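Local coordinates for CRISPR-associated endonuclease/helicase Cas3 (Thermus thermophilus HB8, PDB 3SK9), which cuts single-stranded DNA through its metal-dependent HD nuclease domain, the part described here, and in the full-length protein also carries a helicase domain, serving CRISPR immunity, at residues A17-G20 / P25-A28; M30-A35 / Y221-R226; A39-E44 / M203-F208; G72-G77 / F208-A213. All coordinates share one frame; numbering follows the deposited sequence.

Interaction 1. Residues A17-G20 / P25-A28; sequences AKSG and PLLA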
loop_
_atom_site.group_PDB
_atom_site.type_symbol
_atom_site.label_atom_id
_atom_site.label_comp_id
_atom_site.label_asym_id
_atom_site.label_seq_id
_atom_site.Cartn_x
_atom_site.Cartn_y
_atom_site.Cartn_z
ATOM N N ALA A 17 0.420 1.696 16.467
ATOM C CA ALA A 17 -0.758 1.554 15.613
ATOM C C ALA A 17 -0.883 0.111 15.163
ATOM O O ALA A 17 0.103 -0.469 14.741
ATOM C CB ALA A 17 -0.640 2.465 14.422
ATOM N N LYS A 18 -2.070 -0.468 15.300
ATOM C CA LYS A 18 -2.314 -1.872 14.904
ATOM C C LYS A 18 -3.081 -2.049 13.584
ATOM O O LYS A 18 -3.828 -1.153 13.159
ATOM C CB LYS A 18 -3.127 -2.576 16.000
ATOM C CG LYS A 18 -2.528 -2.363 17.411
ATOM C CD LYS A 18 -1.167 -3.016 17.523
ATOM C CE LYS A 18 -0.704 -3.133 19.007
ATOM N NZ LYS A 18 -0.945 -1.859 19.701
ATOM N N SER A 19 -2.943 -3.223 12.963
ATOM C CA SER A 19 -3.792 -3.545 11.814
ATOM C C SER A 19 -4.415 -4.927 12.035
ATOM O O SER A 19 -3.705 -5.931 12.094
ATOM C CB SER A 19 -2.999 -3.575 10.516
ATOM O OG SER A 19 -3.848 -3.901 9.416
ATOM N N GLY A 20 -5.728 -4.972 12.200
ATOM C CA GLY A 20 -6.440 -6.231 12.133
ATOM C C GLY A 20 -6.367 -7.097 13.382
ATOM O O GLY A 20 -7.202 -7.989 13.559
ATOM N N PRO A 25 1.334 -5.086 14.185
ATOM C CA PRO A 25 1.460 -3.644 13.995
ATOM C C PRO A 25 1.032 -3.231 12.570
ATOM O O PRO A 25 1.266 -4.002 11.622
ATOM C CB PRO A 25 2.983 -3.401 14.188
ATOM C CG PRO A 25 3.430 -4.493 15.148
ATOM C CD PRO A 25 2.563 -5.706 14.753
ATOM N N LEU A 26 0.514 -2.018 12.424
ATOM C CA LEU A 26 0.164 -1.480 11.113
ATOM C C LEU A 26 1.410 -1.553 10.225
ATOM O O LEU A 26 1.312 -1.916 9.055
ATOM C CB LEU A 26 -0.286 -0.033 11.240
ATOM C CG LEU A 26 -0.666 0.667 9.918
ATOM C CD1 LEU A 26 -1.678 -0.145 9.142
ATOM C CD2 LEU A 26 -1.240 2.058 10.271
ATOM N N LEU A 27 2.594 -1.214 10.757
ATOM C CA LEU A 27 3.788 -1.201 9.890
ATOM C C LEU A 27 4.079 -2.592 9.307
ATOM O O LEU A 27 4.533 -2.713 8.152
ATOM C CB LEU A 27 5.023 -0.733 10.675
ATOM C CG LEU A 27 6.329 -0.733 9.893
ATOM C CD1 LEU A 27 6.306 0.213 8.692
ATOM C CD2 LEU A 27 7.464 -0.368 10.880
ATOM N N ALA A 28 3.833 -3.646 10.101
ATOM C CA ALA A 28 4.012 -5.018 9.629
ATOM C C ALA A 28 3.066 -5.286 8.461
ATOM O O ALA A 28 3.464 -5.894 7.461
ATOM C CB ALA A 28 3.768 -6.011 10.745
HETATM O O HOH W 1 2.584 0.126 13.355
#

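Interaction 2. Residues M30-A35 / Y221-R226; sequences MLDTAA and YGRDPR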
loop_
_atom_site.group_PDB
_atom_site.type_symbol
_atom_site.label_atom_id
_atom_site.label_comp_id
_atom_site.label_asym_id
_atom_site.label_seq_id
_atom_site.Cartn_x
_atom_site.Cartn_y
_atom_site.Cartn_z
ATOM N N MET A 30 1.785 -3.065 6.465
ATOM C CA MET A 30 2.206 -2.248 5.293
ATOM C C MET A 30 3.398 -2.887 4.581
ATOM O O MET A 30 3.468 -2.946 3.338
ATOM C CB MET A 30 2.545 -0.793 5.723
ATOM C CG MET A 30 1.323 0.093 6.157
ATOM S SD MET A 30 1.910 1.608 7.049
ATOM C CE MET A 30 2.751 2.466 5.728
ATOM N N LEU A 31 4.340 -3.412 5.350
ATOM C CA LEU A 31 5.507 -4.031 4.719
ATOM C C LEU A 31 5.128 -5.365 4.049
ATOM O O LEU A 31 5.681 -5.719 2.964
ATOM C CB LEU A 31 6.622 -4.235 5.727
ATOM C CG LEU A 31 7.314 -2.975 6.242
ATOM C CD1 LEU A 31 8.231 -3.334 7.439
ATOM C CD2 LEU A 31 8.105 -2.281 5.130
ATOM N N ASP A 32 4.186 -6.091 4.651
ATOM C CA ASP A 32 3.706 -7.344 4.036
ATOM C C ASP A 32 3.054 -7.042 2.674
ATOM O O ASP A 32 3.214 -7.810 1.719
ATOM C CB ASP A 32 2.632 -8.032 4.900
ATOM C CG ASP A 32 3.213 -8.625 6.202
ATOM O OD1 ASP A 32 4.447 -8.748 6.271
ATOM O OD2 ASP A 32 2.416 -8.951 7.100
ATOM N N THR A 33 2.257 -5.978 2.656
ATOM C CA THR A 33 1.533 -5.563 1.434
ATOM C C THR A 33 2.545 -5.194 0.360
ATOM O O THR A 33 2.428 -5.563 -0.801
ATOM C CB THR A 33 0.571 -4.360 1.737
ATOM O OG1 THR A 33 -0.396 -4.790 2.712
ATOM C CG2 THR A 33 -0.178 -3.899 0.441
ATOM N N ALA A 34 3.539 -4.406 0.728
ATOM C CA ALA A 34 4.623 -4.066 -0.226
ATOM C C ALA A 34 5.370 -5.307 -0.715
ATOM O O ALA A 34 5.751 -5.373 -1.890
ATOM C CB ALA A 34 5.640 -3.090 0.428
ATOM N N ALA A 35 5.576 -6.279 0.164
ATOM C CA ALA A 35 6.312 -7.494 -0.189
ATOM C C ALA A 35 5.492 -8.318 -1.202
ATOM O O ALA A 35 6.050 -8.854 -2.164
ATOM C CB ALA A 35 6.649 -8.342 1.089
ATOM N N TYR A 221 0.154 -13.266 12.293
ATOM C CA TYR A 221 0.345 -12.154 13.225
ATOM C C TYR A 221 1.483 -12.488 14.166
ATOM O O TYR A 221 1.712 -13.677 14.434
ATOM C CB TYR A 221 -0.917 -11.900 14.049
ATOM C CG TYR A 221 -2.171 -11.607 13.255
ATOM C CD1 TYR A 221 -2.137 -10.814 12.086
ATOM C CD2 TYR A 221 -3.399 -12.117 13.656
ATOM C CE1 TYR A 221 -3.303 -10.536 11.369
ATOM C CE2 TYR A 221 -4.574 -11.829 12.936
ATOM C CZ TYR A 221 -4.510 -11.032 11.798
ATOM O OH TYR A 221 -5.669 -10.761 11.086
ATOM N N GLY A 222 2.220 -11.466 14.627
ATOM C CA GLY A 222 3.231 -11.642 15.656
ATOM C C GLY A 222 4.675 -11.535 15.188
ATOM O O GLY A 222 5.622 -11.855 15.941
ATOM N N ARG A 223 4.867 -11.058 13.960
ATOM C CA ARG A 223 6.215 -10.849 13.432
ATOM C C ARG A 223 6.539 -9.407 13.763
ATOM O O ARG A 223 5.683 -8.531 13.637
ATOM C CB ARG A 223 6.301 -11.125 11.906
ATOM C CG ARG A 223 6.158 -12.651 11.585
ATOM C CD ARG A 223 5.889 -12.969 10.131
ATOM N NE ARG A 223 4.552 -12.515 9.791
ATOM C CZ ARG A 223 4.266 -11.590 8.886
ATOM N NH1 ARG A 223 5.238 -11.053 8.128
ATOM N NH2 ARG A 223 2.975 -11.239 8.716
ATOM N N ASP A 224 7.785 -9.148 14.157
ATOM C CA ASP A 224 8.179 -7.815 14.603
ATOM C C ASP A 224 8.816 -7.027 13.479
ATOM O O ASP A 224 9.930 -7.348 13.058
ATOM C CB ASP A 224 9.181 -7.955 15.786
ATOM C CG ASP A 224 9.681 -6.601 16.326
ATOM O OD1 ASP A 224 10.507 -6.643 17.271
ATOM O OD2 ASP A 224 9.292 -5.501 15.827
ATOM N N PRO A 225 8.134 -5.954 13.018
ATOM C CA PRO A 225 8.624 -5.185 11.883
ATOM C C PRO A 225 9.853 -4.317 12.201
ATOM O O PRO A 225 10.446 -3.758 11.300
ATOM C CB PRO A 225 7.410 -4.317 11.498
ATOM C CG PRO A 225 6.691 -4.086 12.802
ATOM C CD PRO A 225 6.813 -5.453 13.493
ATOM N N ARG A 226 10.254 -4.221 13.460
ATOM C CA ARG A 226 11.489 -3.495 13.769
ATOM C C ARG A 226 12.728 -4.304 13.381
ATOM O O ARG A 226 13.829 -3.765 13.339
ATOM C CB ARG A 226 11.565 -3.172 15.251
ATOM C CG ARG A 226 10.504 -2.183 15.739
ATOM C CD ARG A 226 10.574 -2.065 17.252
ATOM N NE ARG A 226 10.140 -3.311 17.877
ATOM C CZ ARG A 226 10.380 -3.634 19.144
ATOM N NH1 ARG A 226 11.062 -2.797 19.922
ATOM N NH2 ARG A 226 9.942 -4.792 19.638
#

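Interaction 3. Residues A39-E44 / M203-F208; sequences AVLRME and MALASF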
loop_
_atom_site.group_PDB
_atom_site.type_symbol
_atom_site.label_atom_id
_atom_site.label_comp_id
_atom_site.label_asym_id
_atom_site.label_seq_id
_atom_site.Cartn_x
_atom_site.Cartn_y
_atom_site.Cartn_z
ATOM N N ALA A 39 6.604 -9.056 -5.070
ATOM C CA ALA A 39 6.678 -10.454 -5.537
ATOM C C ALA A 39 5.797 -10.696 -6.749
ATOM O O ALA A 39 6.197 -11.354 -7.722
ATOM C CB ALA A 39 6.325 -11.430 -4.400
ATOM N N VAL A 40 4.578 -10.196 -6.693
ATOM C CA VAL A 40 3.710 -10.385 -7.845
ATOM C C VAL A 40 4.172 -9.552 -9.094
ATOM O O VAL A 40 4.084 -10.072 -10.182
ATOM C CB VAL A 40 2.167 -10.319 -7.571
ATOM C CG1 VAL A 40 1.696 -8.960 -7.269
ATOM C CG2 VAL A 40 1.445 -10.847 -8.849
ATOM N N LEU A 41 4.742 -8.339 -8.945
ATOM C CA LEU A 41 5.301 -7.597 -10.098
ATOM C C LEU A 41 6.451 -8.384 -10.753
ATOM O O LEU A 41 6.606 -8.378 -11.965
ATOM C CB LEU A 41 5.803 -6.188 -9.707
ATOM C CG LEU A 41 4.663 -5.185 -9.378
ATOM C CD1 LEU A 41 5.247 -3.900 -8.733
ATOM C CD2 LEU A 41 3.806 -4.888 -10.671
ATOM N N ARG A 42 7.271 -9.060 -9.940
ATOM C CA ARG A 42 8.359 -9.866 -10.481
ATOM C C ARG A 42 7.833 -11.036 -11.293
ATOM O O ARG A 42 8.505 -11.494 -12.228
ATOM C CB ARG A 42 9.304 -10.354 -9.366
ATOM C CG ARG A 42 10.254 -9.249 -8.871
ATOM C CD ARG A 42 10.879 -9.625 -7.525
ATOM N NE ARG A 42 11.862 -8.649 -7.067
ATOM C CZ ARG A 42 12.517 -8.735 -5.913
ATOM N NH1 ARG A 42 12.301 -9.777 -5.092
ATOM N NH2 ARG A 42 13.396 -7.787 -5.597
ATOM N N MET A 43 6.638 -11.511 -10.964
ATOM C CA MET A 43 6.049 -12.643 -11.692
ATOM C C MET A 43 5.198 -12.213 -12.898
ATOM O O MET A 43 4.757 -13.072 -13.681
ATOM C CB MET A 43 5.139 -13.437 -10.772
ATOM C CG MET A 43 5.831 -14.308 -9.740
ATOM S SD MET A 43 4.560 -14.834 -8.548
ATOM C CE MET A 43 3.061 -14.841 -9.492
ATOM N N GLU A 44 4.928 -10.909 -13.043
ATOM C CA GLU A 44 4.088 -10.440 -14.157
ATOM C C GLU A 44 4.833 -10.616 -15.496
ATOM O O GLU A 44 6.075 -10.644 -15.529
ATOM C CB GLU A 44 3.726 -8.965 -14.018
ATOM C CG GLU A 44 2.768 -8.686 -12.842
ATOM C CD GLU A 44 1.334 -9.174 -13.105
ATOM O OE1 GLU A 44 0.898 -9.145 -14.275
ATOM O OE2 GLU A 44 0.637 -9.505 -12.112
ATOM N N MET A 203 -3.736 1.007 -8.664
ATOM C CA MET A 203 -5.000 0.719 -7.996
ATOM C C MET A 203 -5.276 -0.777 -7.889
ATOM O O MET A 203 -5.554 -1.282 -6.802
ATOM C CB MET A 203 -6.145 1.397 -8.765
ATOM C CG MET A 203 -7.510 1.316 -8.081
ATOM S SD MET A 203 -8.358 -0.263 -8.343
ATOM C CE MET A 203 -8.593 -0.203 -10.122
ATOM N N ALA A 204 -5.241 -1.461 -9.044
ATOM C CA ALA A 204 -5.568 -2.895 -9.084
ATOM C C ALA A 204 -4.512 -3.681 -8.281
ATOM O O ALA A 204 -4.829 -4.658 -7.583
ATOM C CB ALA A 204 -5.613 -3.368 -10.556
ATOM N N LEU A 205 -3.250 -3.266 -8.397
ATOM C CA LEU A 205 -2.178 -3.996 -7.698
ATOM C C LEU A 205 -2.390 -3.876 -6.198
ATOM O O LEU A 205 -2.237 -4.857 -5.468
ATOM C CB LEU A 205 -0.805 -3.429 -8.075
ATOM C CG LEU A 205 0.411 -4.097 -7.395
ATOM C CD1 LEU A 205 0.518 -5.554 -7.786
ATOM C CD2 LEU A 205 1.717 -3.290 -7.797
ATOM N N ALA A 206 -2.738 -2.672 -5.731
ATOM C CA ALA A 206 -2.918 -2.452 -4.286
ATOM C C ALA A 206 -4.123 -3.233 -3.760
ATOM O O ALA A 206 -4.036 -3.826 -2.680
ATOM C CB ALA A 206 -3.039 -0.978 -3.947
ATOM N N SER A 207 -5.209 -3.281 -4.541
ATOM C CA SER A 207 -6.370 -4.079 -4.176
ATOM C C SER A 207 -6.020 -5.585 -3.960
ATOM O O SER A 207 -6.350 -6.222 -2.924
ATOM C CB SER A 207 -7.450 -3.933 -5.231
ATOM O OG SER A 207 -8.464 -4.861 -5.008
ATOM N N PHE A 208 -5.324 -6.143 -4.918
ATOM C CA PHE A 208 -4.857 -7.525 -4.785
ATOM C C PHE A 208 -3.838 -7.716 -3.649
ATOM O O PHE A 208 -3.954 -8.641 -2.835
ATOM C CB PHE A 208 -4.253 -7.996 -6.106
ATOM C CG PHE A 208 -3.684 -9.392 -6.055
ATOM C CD1 PHE A 208 -4.532 -10.504 -6.062
ATOM C CD2 PHE A 208 -2.299 -9.599 -6.039
ATOM C CE1 PHE A 208 -4.012 -11.818 -6.045
ATOM C CE2 PHE A 208 -1.761 -10.934 -6.004
ATOM C CZ PHE A 208 -2.636 -12.021 -6.025
#

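Interaction 4. Residues G72-G77 / F208-A213; sequences GLHDLG and FADWVA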
loop_
_atom_site.group_PDB
_atom_site.type_symbol
_atom_site.label_atom_id
_atom_site.label_comp_id
_atom_site.label_asym_id
_atom_site.label_seq_id
_atom_site.Cartn_x
_atom_site.Cartn_y
_atom_site.Cartn_z
ATOM N N GLY A 72 2.218 -0.400 -0.564
ATOM C CA GLY A 72 2.319 -0.634 0.881
ATOM C C GLY A 72 1.557 0.398 1.724
ATOM O O GLY A 72 1.318 0.172 2.921
ATOM N N LEU A 73 1.210 1.538 1.140
ATOM C CA LEU A 73 0.584 2.614 1.933
ATOM C C LEU A 73 -0.930 2.519 1.890
ATOM O O LEU A 73 -1.601 3.402 2.429
ATOM C CB LEU A 73 1.005 3.987 1.423
ATOM C CG LEU A 73 2.534 4.168 1.305
ATOM C CD1 LEU A 73 2.788 5.431 0.551
ATOM C CD2 LEU A 73 3.167 4.186 2.675
ATOM N N HIS A 74 -1.478 1.476 1.265
ATOM C CA HIS A 74 -2.953 1.321 1.145
ATOM C C HIS A 74 -3.679 1.529 2.479
ATOM O O HIS A 74 -4.747 2.123 2.505
ATOM C CB HIS A 74 -3.240 -0.098 0.583
ATOM C CG HIS A 74 -4.682 -0.427 0.286
ATOM N ND1 HIS A 74 -5.509 -1.035 1.211
ATOM C CD2 HIS A 74 -5.411 -0.320 -0.853
ATOM C CE1 HIS A 74 -6.680 -1.294 0.653
ATOM N NE2 HIS A 74 -6.655 -0.856 -0.596
ATOM N N ASP A 75 -3.133 1.012 3.582
ATOM C CA ASP A 75 -3.852 1.097 4.870
ATOM C C ASP A 75 -3.271 2.160 5.780
ATOM O O ASP A 75 -3.476 2.109 6.998
ATOM C CB ASP A 75 -3.882 -0.279 5.595
ATOM C CG ASP A 75 -4.968 -1.221 5.044
ATOM O OD1 ASP A 75 -5.653 -0.915 4.017
ATOM O OD2 ASP A 75 -5.143 -2.293 5.658
ATOM N N LEU A 76 -2.562 3.128 5.209
ATOM C CA LEU A 76 -2.013 4.210 6.008
ATOM C C LEU A 76 -3.137 4.988 6.749
ATOM O O LEU A 76 -2.933 5.525 7.857
ATOM C CB LEU A 76 -1.205 5.166 5.123
ATOM C CG LEU A 76 -0.583 6.311 5.914
ATOM C CD1 LEU A 76 0.437 5.725 6.894
ATOM C CD2 LEU A 76 0.101 7.339 4.949
ATOM N N GLY A 77 -4.336 4.989 6.170
ATOM C CA GLY A 77 -5.497 5.612 6.810
ATOM C C GLY A 77 -5.822 5.086 8.219
ATOM O O GLY A 77 -6.516 5.758 8.976
ATOM N N PHE A 208 -5.324 -6.143 -4.918
ATOM C CA PHE A 208 -4.857 -7.525 -4.785
ATOM C C PHE A 208 -3.838 -7.716 -3.649
ATOM O O PHE A 208 -3.954 -8.641 -2.835
ATOM C CB PHE A 208 -4.253 -7.996 -6.106
ATOM C CG PHE A 208 -3.684 -9.392 -6.055
ATOM C CD1 PHE A 208 -4.532 -10.504 -6.062
ATOM C CD2 PHE A 208 -2.299 -9.599 -6.039
ATOM C CE1 PHE A 208 -4.012 -11.818 -6.045
ATOM C CE2 PHE A 208 -1.761 -10.934 -6.004
ATOM C CZ PHE A 208 -2.636 -12.021 -6.025
ATOM N N ALA A 209 -2.817 -6.876 -3.586
ATOM C CA ALA A 209 -1.761 -7.126 -2.566
ATOM C C ALA A 209 -2.284 -6.962 -1.155
ATOM O O ALA A 209 -1.889 -7.710 -0.245
ATOM C CB ALA A 209 -0.530 -6.180 -2.806
ATOM N N ASP A 210 -3.144 -5.980 -0.937
ATOM C CA ASP A 210 -3.716 -5.766 0.422
ATOM C C ASP A 210 -4.560 -6.992 0.816
ATOM O O ASP A 210 -4.494 -7.462 1.965
ATOM C CB ASP A 210 -4.606 -4.511 0.476
ATOM C CG ASP A 210 -5.243 -4.305 1.872
ATOM O OD1 ASP A 210 -4.515 -3.917 2.800
ATOM O OD2 ASP A 210 -6.456 -4.562 2.033
ATOM N N TRP A 211 -5.318 -7.507 -0.139
ATOM C CA TRP A 211 -6.120 -8.728 0.094
ATOM C C TRP A 211 -5.229 -9.905 0.516
ATOM O O TRP A 211 -5.488 -10.553 1.551
ATOM C CB TRP A 211 -6.908 -9.078 -1.153
ATOM C CG TRP A 211 -7.672 -10.365 -1.021
ATOM C CD1 TRP A 211 -8.786 -10.567 -0.256
ATOM C CD2 TRP A 211 -7.420 -11.568 -1.700
ATOM N NE1 TRP A 211 -9.223 -11.844 -0.400
ATOM C CE2 TRP A 211 -8.418 -12.487 -1.297
ATOM C CE3 TRP A 211 -6.456 -11.969 -2.649
ATOM C CZ2 TRP A 211 -8.479 -13.780 -1.784
ATOM C CZ3 TRP A 211 -6.499 -13.258 -3.123
ATOM C CH2 TRP A 211 -7.503 -14.166 -2.683
ATOM N N VAL A 212 -4.194 -10.194 -0.273
ATOM C CA VAL A 212 -3.288 -11.335 0.052
ATOM C C VAL A 212 -2.723 -11.105 1.474
ATOM O O VAL A 212 -2.805 -11.987 2.341
ATOM C CB VAL A 212 -2.115 -11.426 -0.925
ATOM C CG1 VAL A 212 -1.101 -12.519 -0.491
ATOM C CG2 VAL A 212 -2.611 -11.761 -2.297
ATOM N N ALA A 213 -2.161 -9.922 1.707
ATOM C CA ALA A 213 -1.449 -9.647 2.987
ATOM C C ALA A 213 -2.374 -9.630 4.193
ATOM O O ALA A 213 -1.942 -9.868 5.344
ATOM C CB ALA A 213 -0.672 -8.326 2.880
#

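Interaction 1. Residues A17-G20 / P25-A28
The flat peptide carbonyl of Ala17 is met by the backbone N of Leu26, which lies tilted out of the carbonyl plane. The bond is straight, and Ala17 O to Leu26 N measures 2.8 Å. The same oxygen lies 3.5 Å from Pro25 CA, a CA-H...O contact, and a water 2.9 Å from Ala17 O links it to Leu27 N, whose N-H it accepts. The exit from one helix thus serves the first amides of the next. Pro25, at the N-cap, has no polar side chain to cap the helix; its ring holds phi near -62°, while Ala17 O and the water take the first N-H groups. Lys18 and Pro25 form a single backbone bridge. Beside it, Leu26 turns CG anti to its backbone N (chi1 179°), bringing CD1 alongside Ser19 CB at 3.9 Å. The small Ala17 side chain lets the backbones approach, Lys18 CA to Pro25 CA being 4.3 Å. The Ser19 hydroxyl bonds to Lys78, and the Lys18 ammonium turns back to the carbonyl and ring of Trp16. The contact ties the end of helix 10-16 to the start of helix 26-43, with Ala79 touching Leu26 and helix 165-181 packing on Leu27.

Interaction 2. Residues M30-A35 / Y221-R226
Asp32 and Arg223 both start with the gamma carbon beside the backbone N and anti to the carbonyl carbon (chi1 -70° in each), which sends the two side chains out from opposite directions to meet. A bend at chi3 of Arg223 (-69°) then turns the guanidinium so that its NH1 and NH2 edge faces the carboxylate. The grip is end-on and bidentate. Arg223 NH2 reaches Asp32 OD2 at 2.9 Å, and Arg223 NH1 reaches Asp32 OD1 at 3.1 Å; both bonds are nearly straight. The acceptors lie close to the guanidinium plane, but the donors stand somewhat out of the carboxylate plane, on the syn side of each oxygen, the two planes being 21° apart. Two bonds fix the rotation of the pair. Arginine suits this place because it can occupy both oxygens at once and still bond through NE to the carbonyl of Pro220. Asp32 OD1, part of a buried carboxylate, has a second partner, the hydroxyl of Tyr230 on helix 230-246.

One residue before Asp32, Leu31 points its CD1 at the ring of Pro225, 4.3 Å from Pro225 CB, a looser apolar touch that suits two buried, nonpolar groups. Between Arg223 and Pro225 the loop is shaped by Asp224, whose OD2 accepts from the backbone N of Arg226 at 2.9 Å and also from its NE. The bond to the backbone N makes an Asx turn; this turn shapes the loop, and the bidentate salt bridge fastens it to helix 26-43, which carries metal-binding His29.

Interaction 3. Residues A39-E44 / M203-F208
Along 203-208, Leu205 is the first residue to touch helix 26-43, and it meets both partners there. Its CG lies anti to the backbone N (chi1 179°), which carries the forked end out across the gap, and the two methyls divide the work. Leu205 CD1 lies 3.6 Å from Val40 CG1, the two side chains sliding past each other in opposite directions. Leu205 CD2 sits against the branched end of Leu41, where the side chains cross at about a right angle: Leu41 CD1 is 3.7 Å away from Leu205 CD2 and Leu41 CD2 is 3.9 Å from it. A leucine suits this spot because its fork can touch two neighbours at once.

One turn later comes Phe208, which points the same way from the helix. Here too the first torsion is extended, and the ring presents an edge: Phe208 CE2 lies 4.2 Å from Val40 CG1, which sits near the ring plane. One methyl of Val40 therefore touches both Leu205 and Phe208, and it does so because chi1 (71°) places CG1 between the backbone N and the carbonyl carbon. No hydrogen bond crosses the contact; it is a purely apolar meeting of side-chain ends.

The axes of helix segments 39-43 and 203-208 come no closer than 11.7 Å, with 124° between them, a spacing wide enough for large side chains to fill. Other elements close in around them. Helix 60-71 lies against Leu41 and Leu205 through Leu64, Ala67 and Val71. Leu242 of helix 230-246 and Phe262 and Pro263 of strand 260-264 meet the Phe208 side chain.

Interaction 4. Residues G72-G77 / F208-A213
Asp210 has the most surface buried here, and it meets His74 and Asp75 together. An extended first torsion (chi1 178°) carries its side chain off helix 196-213 and lays CB over one face of the His74 imidazole, 3.9 Å from Asp210 CB to the ring centroid, a CH-pi contact set toward the rim. Asp210 CG lies 3.3 Å from His74 ND1, the closest approach of the pair. That nitrogen is used within its own segment: His74 ND1 donates to Asp75 OD1 at 2.8 Å, a bent bond (145°) that meets the oxygen from above the carboxylate plane and limits the rotation of the ring. The two carboxylates meet with their planes 64° apart, Asp75 OD2 lying 3.3 Å from Asp210 OD1; both are acceptors, so this is a close approach and not a hydrogen bond. The crowding is probably eased by His29 at Asp210 OD1, His110 at Asp75 OD1 and Lys78, in a salt bridge with Asp75 OD2. Histidine and aspartate suit the place as nitrogen and oxygen ligands for a divalent metal. His74 and Asp75 are the adjacent His-Asp pair that names the HD superfamily; with His29 and Asp210 they make up its metal site.

How the interactions relate
Interaction 4 holds three of the four metal-binding residues, and each of the other three interactions touches it. Interaction 1 lies about 11 Å away, centre to centre, and touches it where Leu26 CD1 meets Asp75 O at 3.6 Å. Interaction 2 has the same centre spacing to interaction 4: Met30 CB approaches Gly72 O at 3.2 Å, and Thr33 packs on Ala209 and Ala213. Interaction 3 shares Phe208 with interaction 4, and Ala206 of interaction 3 touches the His74 ring. Interactions 1, 2 and 3 all draw on helix 26-43, which carries the fourth ligand, His29; interactions 1 and 3, about 21 Å apart between centres, lie on opposite sides of the chain's centre.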